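Local coordinates for uricase (PDB 2YZD), which catalyses the cofactor-free oxidation of uric acid by molecular oxygen to 5-hydroxyisourate, which is processed further to (S)-allantoin, at the 8-azaxanthine site. Sequence-based numbering; all coordinates share one arbitrary frame. Chains: chain A/B, Uricase.

The 8-azaxanthine site. Residues chain A 163, 174, 180, 221-223, 249; chain B 20, 64, 66-68. With AZA (8-azaxanthine), chain C.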
ATOM      1  N   PHE A 163      27.990   8.809 -14.191  1.00 24.07           N
ATOM      2  CA  PHE A 163      28.236   7.381 -14.093  1.00 24.14           C
ATOM      3  C   PHE A 163      28.849   6.866 -15.380  1.00 23.91           C
ATOM      4  O   PHE A 163      28.166   6.707 -16.400  1.00 25.51           O
ATOM      5  CB  PHE A 163      26.939   6.621 -13.799  1.00 23.62           C
ATOM      6  CG  PHE A 163      27.148   5.156 -13.546  1.00 24.31           C
ATOM      7  CD1 PHE A 163      27.883   4.729 -12.445  1.00 23.80           C
ATOM      8  CD2 PHE A 163      26.645   4.203 -14.427  1.00 24.69           C
ATOM      9  CE1 PHE A 163      28.115   3.375 -12.221  1.00 23.55           C
ATOM     10  CE2 PHE A 163      26.872   2.849 -14.214  1.00 22.52           C
ATOM     11  CZ  PHE A 163      27.611   2.436 -13.108  1.00 24.06           C
ATOM     12  N   LEU A 174      23.733   0.320 -21.443  1.00 23.48           N
ATOM     13  CA  LEU A 174      23.709   1.580 -20.715  1.00 25.19           C
ATOM     14  C   LEU A 174      24.840   2.437 -21.252  1.00 24.22           C
ATOM     15  O   LEU A 174      25.954   1.953 -21.423  1.00 23.49           O
ATOM     16  CB  LEU A 174      23.920   1.340 -19.214  1.00 26.52           C
ATOM     17  CG  LEU A 174      23.991   2.596 -18.333  1.00 29.04           C
ATOM     18  CD1 LEU A 174      22.601   3.231 -18.236  1.00 27.29           C
ATOM     19  CD2 LEU A 174      24.510   2.231 -16.942  1.00 27.48           C
ATOM     20  N   ARG A 180      23.362  13.410 -14.964  1.00 21.76           N
ATOM     21  CA  ARG A 180      22.095  12.708 -14.829  1.00 21.32           C
ATOM     22  C   ARG A 180      21.486  13.072 -13.471  1.00 21.98           C
ATOM     23  O   ARG A 180      22.134  13.711 -12.638  1.00 19.96           O
ATOM     24  CB  ARG A 180      22.330  11.192 -14.872  1.00 18.06           C
ATOM     25  CG  ARG A 180      23.115  10.694 -13.661  1.00 20.17           C
ATOM     26  CD  ARG A 180      23.269   9.176 -13.571  1.00 17.45           C
ATOM     27  NE  ARG A 180      23.931   8.819 -12.314  1.00 17.01           N
ATOM     28  CZ  ARG A 180      24.104   7.580 -11.862  1.00 18.31           C
ATOM     29  NH1 ARG A 180      23.665   6.529 -12.561  1.00 16.14           N
ATOM     30  NH2 ARG A 180      24.719   7.392 -10.698  1.00 16.74           N
ATOM     31  N   ALA A 221      29.035   7.703  -8.798  1.00 21.53           N
ATOM     32  CA  ALA A 221      28.264   6.469  -8.653  1.00 22.52           C
ATOM     33  C   ALA A 221      27.532   6.533  -7.320  1.00 22.99           C
ATOM     34  O   ALA A 221      28.026   7.143  -6.371  1.00 24.50           O
ATOM     35  CB  ALA A 221      29.181   5.255  -8.688  1.00 22.47           C
ATOM     36  N   LEU A 222      26.360   5.910  -7.239  1.00 22.51           N
ATOM     37  CA  LEU A 222      25.591   5.921  -5.994  1.00 22.24           C
ATOM     38  C   LEU A 222      26.448   5.315  -4.893  1.00 20.40           C
ATOM     39  O   LEU A 222      26.358   5.723  -3.736  1.00 19.43           O
ATOM     40  CB  LEU A 222      24.296   5.106  -6.125  1.00 21.95           C
ATOM     41  CG  LEU A 222      23.070   5.719  -5.436  1.00 26.56           C
ATOM     42  CD1 LEU A 222      21.939   4.695  -5.371  1.00 25.28           C
ATOM     43  CD2 LEU A 222      23.432   6.203  -4.049  1.00 23.15           C
ATOM     44  N   GLN A 223      27.264   4.331  -5.268  1.00 20.35           N
ATOM     45  CA  GLN A 223      28.164   3.653  -4.335  1.00 19.05           C
ATOM     46  C   GLN A 223      29.100   4.643  -3.647  1.00 19.91           C
ATOM     47  O   GLN A 223      29.349   4.549  -2.453  1.00 19.92           O
ATOM     48  CB  GLN A 223      29.017   2.601  -5.063  1.00 16.20           C
ATOM     49  CG  GLN A 223      28.307   1.285  -5.402  1.00 15.18           C
ATOM     50  CD  GLN A 223      27.578   1.322  -6.746  1.00 16.02           C
ATOM     51  OE1 GLN A 223      27.178   2.386  -7.219  1.00 16.32           O
ATOM     52  NE2 GLN A 223      27.395   0.151  -7.360  1.00 13.65           N
ATOM     53  N   ASN A 249      18.280   3.318  -6.456  1.00 22.42           N
ATOM     54  CA  ASN A 249      18.584   4.306  -7.487  1.00 22.38           C
ATOM     55  C   ASN A 249      17.271   4.465  -8.269  1.00 23.49           C
ATOM     56  O   ASN A 249      16.969   3.658  -9.148  1.00 22.42           O
ATOM     57  CB  ASN A 249      19.693   3.786  -8.410  1.00 20.28           C
ATOM     58  CG  ASN A 249      20.284   4.881  -9.304  1.00 23.33           C
ATOM     59  OD1 ASN A 249      19.904   6.048  -9.220  1.00 24.62           O
ATOM     60  ND2 ASN A 249      21.223   4.499 -10.159  1.00 23.88           N
TER
ATOM     61  N   TYR B  20      25.149  -4.879  -4.500  1.00 20.72           N
ATOM     62  CA  TYR B  20      24.380  -3.961  -5.333  1.00 19.98           C
ATOM     63  C   TYR B  20      23.860  -4.697  -6.564  1.00 20.32           C
ATOM     64  O   TYR B  20      24.417  -5.727  -6.949  1.00 20.01           O
ATOM     65  CB  TYR B  20      25.267  -2.806  -5.798  1.00 17.69           C
ATOM     66  CG  TYR B  20      26.099  -3.175  -7.007  1.00 20.10           C
ATOM     67  CD1 TYR B  20      27.199  -4.027  -6.887  1.00 18.90           C
ATOM     68  CD2 TYR B  20      25.713  -2.769  -8.289  1.00 16.56           C
ATOM     69  CE1 TYR B  20      27.888  -4.481  -8.013  1.00 16.43           C
ATOM     70  CE2 TYR B  20      26.390  -3.215  -9.415  1.00 17.51           C
ATOM     71  CZ  TYR B  20      27.474  -4.077  -9.271  1.00 17.31           C
ATOM     72  OH  TYR B  20      28.119  -4.553 -10.387  1.00 16.91           O
ATOM     73  N   VAL B  64      32.179  -2.353 -11.623  1.00 20.59           N
ATOM     74  CA  VAL B  64      30.735  -2.288 -11.537  1.00 19.33           C
ATOM     75  C   VAL B  64      29.924  -2.722 -12.752  1.00 19.92           C
ATOM     76  O   VAL B  64      29.660  -1.926 -13.648  1.00 20.47           O
ATOM     77  CB  VAL B  64      30.280  -0.853 -11.112  1.00 21.01           C
ATOM     78  CG1 VAL B  64      28.775  -0.834 -10.842  1.00 19.47           C
ATOM     79  CG2 VAL B  64      31.047  -0.405  -9.858  1.00 17.41           C
ATOM     80  N   ALA B  66      27.038  -2.817 -14.460  1.00 20.74           N
ATOM     81  CA  ALA B  66      25.821  -2.009 -14.312  1.00 20.58           C
ATOM     82  C   ALA B  66      24.562  -2.769 -13.888  1.00 20.35           C
ATOM     83  O   ALA B  66      24.342  -3.908 -14.303  1.00 20.75           O
ATOM     84  CB  ALA B  66      25.549  -1.245 -15.612  1.00 18.41           C
ATOM     85  N   THR B  67      23.739  -2.139 -13.049  1.00 21.08           N
ATOM     86  CA  THR B  67      22.498  -2.773 -12.621  1.00 19.57           C
ATOM     87  C   THR B  67      21.657  -2.947 -13.880  1.00 20.42           C
ATOM     88  O   THR B  67      20.926  -3.924 -14.017  1.00 19.10           O
ATOM     89  CB  THR B  67      21.717  -1.909 -11.592  1.00 21.48           C
ATOM     90  OG1 THR B  67      21.223  -0.711 -12.217  1.00 19.55           O
ATOM     91  CG2 THR B  67      22.620  -1.544 -10.423  1.00 20.75           C
ATOM     92  N   ASP B  68      21.781  -1.992 -14.803  1.00 22.36           N
ATOM     93  CA  ASP B  68      21.052  -2.041 -16.070  1.00 23.85           C
ATOM     94  C   ASP B  68      21.441  -3.310 -16.820  1.00 24.17           C
ATOM     95  O   ASP B  68      20.597  -3.948 -17.455  1.00 26.59           O
ATOM     96  CB  ASP B  68      21.383  -0.828 -16.943  1.00 22.56           C
ATOM     97  CG  ASP B  68      20.524  -0.763 -18.205  1.00 25.64           C
ATOM     98  OD1 ASP B  68      19.302  -0.522 -18.093  1.00 26.51           O
ATOM     99  OD2 ASP B  68      21.066  -0.960 -19.313  1.00 25.94           O
TER
HETATM  100  N1  AZA C1301      25.603   2.519  -9.689  1.00 20.59           N
HETATM  101  C2  AZA C1301      25.113   3.756 -10.100  1.00 25.49           C
HETATM  102  O2  AZA C1301      25.288   4.760  -9.436  1.00 23.91           O
HETATM  103  N3  AZA C1301      24.410   3.820 -11.298  1.00 23.40           N
HETATM  104  C4  AZA C1301      24.220   2.699 -12.036  1.00 24.04           C
HETATM  105  C5  AZA C1301      24.703   1.460 -11.642  1.00 22.72           C
HETATM  106  C6  AZA C1301      25.453   1.308 -10.385  1.00 20.81           C
HETATM  107  O6  AZA C1301      25.928   0.274  -9.929  1.00 20.02           O
HETATM  108  N7  AZA C1301      24.361   0.562 -12.570  1.00 22.65           N
HETATM  109  N8  AZA C1301      23.689   1.288 -13.481  1.00 22.62           N
HETATM  110  N9  AZA C1301      23.578   2.603 -13.193  1.00 25.36           N
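The active site of uricase, built where two subunits of the tetramer meet, holds the inhibitor 8-azaxanthine and illustrates how a flat purine analogue is recognised by its edges as well as by a face. The protein buries nearly the whole ligand. A:Phe163, its CG anti to the backbone N (chi1 -174°), lays its ring over one face of the AZA bicycle, the ring planes of A:Phe163 and AZA 8° apart; CZ of A:Phe163 lies 3.4 Å from C5 of AZA, and CD1 and CE1 reach over the pyrimidine ring while CD2 and CE2 lie near C4 and N9.

A:Gln223, near the start of helix 222-236, reads the pyrimidine edge. From CB the chain leaves with CG anti to the carbonyl carbon and bends at chi2 (87°), which brings CD to the ligand with its amide facing N1 and O6. OE1 of A:Gln223 accepts a hydrogen bond from N1 of AZA on an in-plane lone pair at 2.9 Å, and NE2 of A:Gln223 gives a nearly straight bond to the carbonyl O6 of AZA at 3.0 Å. This two-pronged match fixes the amide's rotation, while the ring of B:Tyr20 crosses it obliquely, with CD2 of B:Tyr20 3.5 Å from NE2 of A:Gln223.

Carbonyl O2 of AZA is gripped twice, by the backbone N of A:Leu222 at 2.7 Å and by NH2 of A:Arg180, whose guanidinium plane contains it. The other branch of A:Arg180, NH1, lies 3.1 Å from N3 of AZA, and CB of A:Phe163 rests over the guanidinium centre. Across the interface, the backbone N of B:Thr67, the first residue of helix 67-78, donates to N7 of AZA at 2.8 Å; this helix start may favour negative charge on the triazole. The catalytic hydroxyl OG1 of B:Thr67 stands near N7 and N8.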